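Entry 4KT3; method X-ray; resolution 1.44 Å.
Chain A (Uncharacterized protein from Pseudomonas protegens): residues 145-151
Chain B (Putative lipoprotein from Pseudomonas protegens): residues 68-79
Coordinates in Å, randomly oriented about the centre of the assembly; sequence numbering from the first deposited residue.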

# COMPACT_ATOMS: atom_id res chain seq x y z
N SER A 145 -17.27 12.04 -2.22
CA SER A 145 -18.11 11.35 -1.25
C SER A 145 -17.60 11.49 0.18
O SER A 145 -18.31 11.15 1.12
CB SER A 145 -18.19 9.86 -1.61
OG SER A 145 -16.97 9.19 -1.32
N GLY A 146 -16.37 11.97 0.34
CA GLY A 146 -15.74 12.05 1.65
C GLY A 146 -15.09 10.76 2.13
O GLY A 146 -14.66 10.67 3.27
N TYR A 147 -15.01 9.75 1.27
CA TYR A 147 -14.27 8.54 1.62
C TYR A 147 -12.84 8.89 2.03
O TYR A 147 -12.34 8.45 3.07
CB TYR A 147 -14.27 7.57 0.43
CG TYR A 147 -13.45 6.31 0.66
CD1 TYR A 147 -12.14 6.22 0.23
CD2 TYR A 147 -14.00 5.23 1.31
CE1 TYR A 147 -11.40 5.05 0.44
CE2 TYR A 147 -13.27 4.07 1.53
CZ TYR A 147 -11.98 3.98 1.08
OH TYR A 147 -11.25 2.84 1.30
N ASN A 148 -12.17 9.66 1.17
CA ASN A 148 -10.88 10.27 1.50
C ASN A 148 -11.02 11.73 1.13
O ASN A 148 -11.76 12.06 0.20
CB ASN A 148 -9.74 9.69 0.65
CG ASN A 148 -9.27 8.32 1.10
OD1 ASN A 148 -9.63 7.79 2.16
ND2 ASN A 148 -8.44 7.76 0.29
N THR A 149 -10.28 12.60 1.81
CA THR A 149 -10.32 14.02 1.48
C THR A 149 -9.42 14.31 0.27
O THR A 149 -9.67 15.25 -0.49
CB THR A 149 -9.92 14.88 2.69
OG1 THR A 149 -8.61 14.50 3.14
CG2 THR A 149 -10.90 14.67 3.80
N GLY A 150 -8.38 13.49 0.12
CA GLY A 150 -7.55 13.50 -1.07
C GLY A 150 -7.02 14.87 -1.40
O GLY A 150 -6.92 15.24 -2.56
N ASN A 151 -6.67 15.63 -0.36
CA ASN A 151 -6.30 17.02 -0.53
C ASN A 151 -6.38 17.75 0.80
O ASN A 151 -7.47 18.14 1.23
CB ASN A 151 -7.25 17.69 -1.53
N GLY B 68 0.48 6.63 5.29
CA GLY B 68 -0.94 6.90 5.31
C GLY B 68 -1.35 8.04 6.20
O GLY B 68 -0.53 8.62 6.90
N TYR B 69 -2.65 8.31 6.19
CA TYR B 69 -3.21 9.50 6.78
C TYR B 69 -4.65 9.25 7.20
O TYR B 69 -5.47 8.85 6.37
CB TYR B 69 -3.15 10.61 5.73
CG TYR B 69 -3.83 11.88 6.14
CD1 TYR B 69 -3.48 12.52 7.31
CD2 TYR B 69 -4.80 12.47 5.33
CE1 TYR B 69 -4.07 13.69 7.69
CE2 TYR B 69 -5.41 13.65 5.70
CZ TYR B 69 -5.04 14.26 6.90
OH TYR B 69 -5.62 15.44 7.32
N ASN B 70 -4.97 9.51 8.47
CA ASN B 70 -6.36 9.46 8.93
C ASN B 70 -6.87 10.86 9.25
O ASN B 70 -6.33 11.56 10.13
CB ASN B 70 -6.53 8.54 10.15
CG ASN B 70 -6.45 7.07 9.80
OD1 ASN B 70 -7.29 6.54 9.06
ND2 ASN B 70 -5.44 6.39 10.34
N ASP B 71 -7.93 11.25 8.56
CA ASP B 71 -8.58 12.54 8.71
C ASP B 71 -9.98 12.26 9.24
O ASP B 71 -10.69 11.42 8.68
CB ASP B 71 -8.66 13.20 7.33
CG ASP B 71 -9.18 14.62 7.38
OD1 ASP B 71 -9.92 14.98 8.32
OD2 ASP B 71 -8.85 15.38 6.44
N PRO B 72 -10.40 12.93 10.32
CA PRO B 72 -11.74 12.67 10.84
C PRO B 72 -12.86 13.09 9.90
O PRO B 72 -13.98 12.59 10.03
CB PRO B 72 -11.79 13.50 12.13
CG PRO B 72 -10.77 14.57 11.93
CD PRO B 72 -9.67 13.90 11.15
N LYS B 73 -12.59 14.00 8.97
CA LYS B 73 -13.63 14.33 8.01
C LYS B 73 -13.75 13.29 6.91
O LYS B 73 -14.70 13.32 6.12
CB LYS B 73 -13.45 15.73 7.43
CG LYS B 73 -12.27 15.90 6.54
N ALA B 74 -12.79 12.37 6.84
CA ALA B 74 -12.89 11.25 5.91
C ALA B 74 -13.64 10.08 6.55
O ALA B 74 -14.04 10.14 7.73
CB ALA B 74 -11.51 10.83 5.46
N GLY B 75 -13.88 9.06 5.75
CA GLY B 75 -14.54 7.86 6.23
C GLY B 75 -13.64 6.64 6.22
O GLY B 75 -14.07 5.57 6.65
N ALA B 76 -12.39 6.82 5.78
CA ALA B 76 -11.45 5.71 5.66
C ALA B 76 -10.03 6.26 5.63
O ALA B 76 -9.82 7.45 5.38
CB ALA B 76 -11.72 4.91 4.38
N THR B 77 -9.06 5.40 5.90
CA THR B 77 -7.67 5.81 5.81
C THR B 77 -7.32 6.16 4.37
O THR B 77 -7.80 5.53 3.43
CB THR B 77 -6.73 4.71 6.35
OG1 THR B 77 -7.21 4.26 7.63
CG2 THR B 77 -5.30 5.21 6.48
N GLU B 78 -6.47 7.16 4.21
CA GLU B 78 -5.97 7.55 2.91
C GLU B 78 -4.51 7.15 2.83
O GLU B 78 -3.72 7.50 3.71
CB GLU B 78 -6.13 9.06 2.72
CG GLU B 78 -5.58 9.60 1.42
CD GLU B 78 -5.88 11.09 1.23
OE1 GLU B 78 -7.00 11.53 1.59
OE2 GLU B 78 -5.00 11.84 0.76
N TYR B 79 -4.12 6.46 1.76
CA TYR B 79 -2.74 5.99 1.63
C TYR B 79 -1.99 6.74 0.53
O TYR B 79 -2.53 7.01 -0.54
CB TYR B 79 -2.70 4.48 1.42
CG TYR B 79 -3.26 3.74 2.61
CD1 TYR B 79 -2.45 3.41 3.69
CD2 TYR B 79 -4.61 3.41 2.67
CE1 TYR B 79 -2.98 2.75 4.79
CE2 TYR B 79 -5.13 2.75 3.75
CZ TYR B 79 -4.32 2.43 4.81
OH TYR B 79 -4.85 1.76 5.88
O HOH W 1 -8.56 11.45 3.81
O HOH W 2 -5.93 14.37 1.92

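A loop that leaves a helix often presents backbone carbonyls to a partner, and the contact between these two chains is a compact example. On chain A the helix terminates in a Schellman motif at G146(A), whose positive phi (83°) is a conformation in which a CB would be jammed against the preceding carbonyl. On chain B, strand residues Y69(B) and E78(B) pair through their backbones, and the loop between them contains a type I turn from D71(B) to A74(B), closed by A74(B) N to D71(B) O at 2.9 Å. Just past this turn, G75(B) N faces two carbonyls: it donates to Y147(A) O at 3.2 Å with a favourable angle of 152°, and only weakly, at 121°, to G146(A) O at 3.1 Å. The latter oxygen also receives a CA-H...O contact from A74(B) CA, at 3.2 Å.

Side chains add to these backbone contacts. The CA-to-CB bond of Y147(A) points away from chain B, yet, with chi1 at 176° (t), the end of the side chain comes nearer, and A76(B) CB sits over one face of the ring, 3.6 Å from its centroid, in a CH-pi contact. The methyl of T149(A) packs against the aliphatic stem of K73(B), CG2 to CG at 3.3 Å. D71(B) helps hold the turn that positions this lysine, its OD1 accepting from K73(B) N at 2.9 Å.

E78(B) shows how one carboxylate, at the end of a side chain with chi1 and chi2 both t, can serve a run of backbone amides. Its OE1 accepts from G150(A) N at 2.8 Å, where positive phi again favours glycine. Water 1 accepts from T149(A) N and donates to E78(B) OE1; water 2 likewise links N151(A) N to E78(B) OE2. Three successive amides of chain A are thus tied to a single glutamate, one directly and two through water.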